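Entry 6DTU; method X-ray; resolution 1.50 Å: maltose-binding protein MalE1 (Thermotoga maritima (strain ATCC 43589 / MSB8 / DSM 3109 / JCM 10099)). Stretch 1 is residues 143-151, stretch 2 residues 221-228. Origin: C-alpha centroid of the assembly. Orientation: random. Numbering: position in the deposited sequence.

Stretch 1, residues 143-151: GEVRGFITS
Stretch 2 221-228: GQAAMIIN

The two stretches run side by side in the same direction, their end-to-end vectors (CA of 144 to 150, CA of 222 to 227) only 14° apart. The register is unbroken, Val145 facing Gln222 and so on to Thr150 facing Ile227; the paired CA atoms lie 4.6 Å apart at Arg146 and Ala223, 5.1 Å at Gly147 and Ala224, and 4.9 Å at Ile149 and Ile226. The contact buries 546 Å², both sides summed.

Backbone bonds fix this register. Arg146 N donates to Gln222 O (2.8 Å, 167°), and Arg146 O accepts from Ala224 N (2.9 Å, 164°), so Arg146 bridges the residues flanking Ala223, as a parallel pairing requires. Both chains then turn a corner together: Gly147 has phi/psi -66/-40 and Ala224 -80/-40, against extended values at their neighbours (Arg146 -86/133, Phe148 -152/136, Ala223 -143/131, Met225 -144/138). At this corner Met225 N reaches Gly147 O in a weak bond, 3.3 Å and 120°. Beyond it Ile149 (-141/138) repeats the bridging pattern around Ile226 (-138/165): Ile149 N donates to Met225 O (3.0 Å, 154°), while Ile227 N to Ile149 O is weak (3.4 Å, 147°). CA-H...O contacts supplement the ladder, among them Ile226 CA to Ile149 O at 3.1 Å.

Side chains close the gaps. Phe148 (chi1 177°, t; chi2 75°) starts on the face shared with Met225, and its ring end comes nearer the second stretch. Its CD1 lies 4.0 Å from Met225 CB, and its CZ 3.7 Å from Ile227 CD1, which meets the ring at its edge. Ile227 (-113/109; chi1 m, chi2 t) thus fills the space beyond the ring tip. Met225 is m, t, m.

The other face carries Arg146, Ala223, Ile149 and Ile226. Ala223 has just a methyl group, and Ile149 (chi1 -38°, m; chi2 t) extends CD1 to 3.8 Å from Ala223 CB, occupying the room beside it. Ile149 CB also packs 4.2 Å from Ile226 CG2, whereas the end of Ile226 (p, t) leads away. So does that of Arg146 (chi1 to chi3 all m, chi4 -85°), which folds along its own stretch, past the corner at Gly147, so that Arg146 NH2 donates to Phe148 O at 2.8 Å.

At the far end Thr150 (-145/-180; chi1 -169°, t) points its CA-to-CB bond toward the second stretch, and OG1 donates to Ile227 O at 3.0 Å. At the near end Val145 (-131/130, t) brings CG1 to 4.0 Å from Ala223 N.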

# COMPACT_ATOMS: atom_id res chain seq x y z
N GLY A 143 -18.80 -14.23 19.22
CA GLY A 143 -19.02 -13.10 18.35
C GLY A 143 -18.35 -11.81 18.80
O GLY A 143 -18.36 -10.84 18.03
N GLU A 144 -17.77 -11.78 20.00
CA GLU A 144 -17.11 -10.58 20.51
C GLU A 144 -15.70 -10.40 19.96
O GLU A 144 -15.14 -9.31 20.07
CB GLU A 144 -17.05 -10.62 22.04
CG GLU A 144 -18.31 -11.17 22.70
CD GLU A 144 -18.24 -11.11 24.22
OE1 GLU A 144 -17.46 -10.30 24.76
OE2 GLU A 144 -18.97 -11.89 24.88
N VAL A 145 -15.10 -11.45 19.40
CA VAL A 145 -13.78 -11.38 18.77
C VAL A 145 -13.89 -12.04 17.41
O VAL A 145 -14.34 -13.18 17.31
CB VAL A 145 -12.70 -12.11 19.60
CG1 VAL A 145 -11.32 -11.93 18.98
CG2 VAL A 145 -12.70 -11.61 21.05
N ARG A 146 -13.41 -11.36 16.38
CA ARG A 146 -13.42 -11.92 15.04
C ARG A 146 -12.16 -12.75 14.86
O ARG A 146 -11.06 -12.31 15.21
CB ARG A 146 -13.44 -10.80 14.00
CG ARG A 146 -14.82 -10.23 13.67
CD ARG A 146 -15.66 -11.24 12.86
NE ARG A 146 -15.02 -11.51 11.57
CZ ARG A 146 -15.18 -10.78 10.48
NH1 ARG A 146 -15.97 -9.71 10.48
NH2 ARG A 146 -14.54 -11.12 9.37
N GLY A 147 -12.32 -13.97 14.35
CA GLY A 147 -11.16 -14.82 14.09
C GLY A 147 -10.25 -14.27 13.01
O GLY A 147 -9.03 -14.33 13.14
N PHE A 148 -10.83 -13.73 11.93
CA PHE A 148 -10.05 -13.25 10.80
C PHE A 148 -10.81 -12.13 10.09
O PHE A 148 -12.02 -12.24 9.89
CB PHE A 148 -9.76 -14.39 9.81
CG PHE A 148 -9.02 -13.95 8.58
CD1 PHE A 148 -7.66 -13.67 8.64
CD2 PHE A 148 -9.70 -13.76 7.38
CE1 PHE A 148 -6.98 -13.22 7.51
CE2 PHE A 148 -9.03 -13.32 6.24
CZ PHE A 148 -7.66 -13.05 6.31
N ILE A 149 -10.09 -11.06 9.74
CA ILE A 149 -10.65 -9.96 8.96
C ILE A 149 -9.61 -9.46 7.96
O ILE A 149 -8.45 -9.24 8.31
CB ILE A 149 -11.13 -8.77 9.81
CG1 ILE A 149 -11.80 -9.19 11.11
CG2 ILE A 149 -12.10 -7.90 9.00
CD1 ILE A 149 -12.15 -7.97 11.97
N THR A 150 -10.07 -9.18 6.75
CA THR A 150 -9.36 -8.26 5.86
C THR A 150 -10.42 -7.51 5.06
O THR A 150 -11.62 -7.73 5.24
CB THR A 150 -8.29 -8.95 5.01
OG1 THR A 150 -7.49 -7.94 4.38
CG2 THR A 150 -8.94 -9.82 3.93
N SER A 151 -9.96 -6.62 4.19
CA SER A 151 -10.89 -5.85 3.36
C SER A 151 -11.33 -6.75 2.21
O SER A 151 -10.69 -6.82 1.16
CB SER A 151 -10.23 -4.56 2.90
OG SER A 151 -11.21 -3.69 2.38
N GLY A 221 -8.50 -4.79 20.05
CA GLY A 221 -8.39 -6.09 20.69
C GLY A 221 -9.50 -7.06 20.38
O GLY A 221 -9.68 -8.04 21.12
N GLN A 222 -10.24 -6.82 19.30
CA GLN A 222 -11.41 -7.61 18.94
C GLN A 222 -11.19 -8.47 17.70
O GLN A 222 -12.17 -8.93 17.11
CB GLN A 222 -12.64 -6.72 18.77
CG GLN A 222 -12.98 -5.88 19.99
CD GLN A 222 -14.10 -4.90 19.71
OE1 GLN A 222 -14.00 -4.06 18.82
NE2 GLN A 222 -15.19 -5.03 20.45
N ALA A 223 -9.95 -8.64 17.25
CA ALA A 223 -9.67 -9.47 16.09
C ALA A 223 -8.37 -10.23 16.28
O ALA A 223 -7.33 -9.66 16.64
CB ALA A 223 -9.68 -8.68 14.77
N ALA A 224 -8.41 -11.53 16.02
CA ALA A 224 -7.25 -12.37 16.26
C ALA A 224 -6.22 -12.26 15.14
O ALA A 224 -5.02 -12.25 15.42
CB ALA A 224 -7.69 -13.81 16.46
N MET A 225 -6.67 -12.20 13.89
CA MET A 225 -5.77 -12.22 12.74
C MET A 225 -6.33 -11.32 11.65
O MET A 225 -7.53 -11.37 11.35
CB MET A 225 -5.70 -13.62 12.14
CG MET A 225 -5.05 -14.63 13.07
SD MET A 225 -5.06 -16.33 12.44
CE MET A 225 -6.81 -16.72 12.39
N ILE A 226 -5.44 -10.56 11.01
CA ILE A 226 -5.80 -9.74 9.86
C ILE A 226 -4.72 -9.84 8.79
O ILE A 226 -3.61 -10.31 9.02
CB ILE A 226 -6.05 -8.27 10.23
CG1 ILE A 226 -4.76 -7.63 10.75
CG2 ILE A 226 -7.20 -8.15 11.23
CD1 ILE A 226 -4.93 -6.15 11.05
N ILE A 227 -5.08 -9.39 7.59
CA ILE A 227 -4.10 -9.18 6.53
C ILE A 227 -4.04 -7.68 6.26
O ILE A 227 -4.98 -7.10 5.71
CB ILE A 227 -4.40 -9.98 5.26
CG1 ILE A 227 -4.26 -11.47 5.57
CG2 ILE A 227 -3.40 -9.61 4.18
CD1 ILE A 227 -4.61 -12.39 4.39
N ASN A 228 -2.92 -7.07 6.64
CA ASN A 228 -2.77 -5.62 6.57
C ASN A 228 -1.28 -5.31 6.52
O ASN A 228 -0.43 -6.19 6.67
CB ASN A 228 -3.41 -4.95 7.78
CG ASN A 228 -3.75 -3.49 7.55
OD1 ASN A 228 -3.52 -2.94 6.47
ND2 ASN A 228 -4.32 -2.86 8.56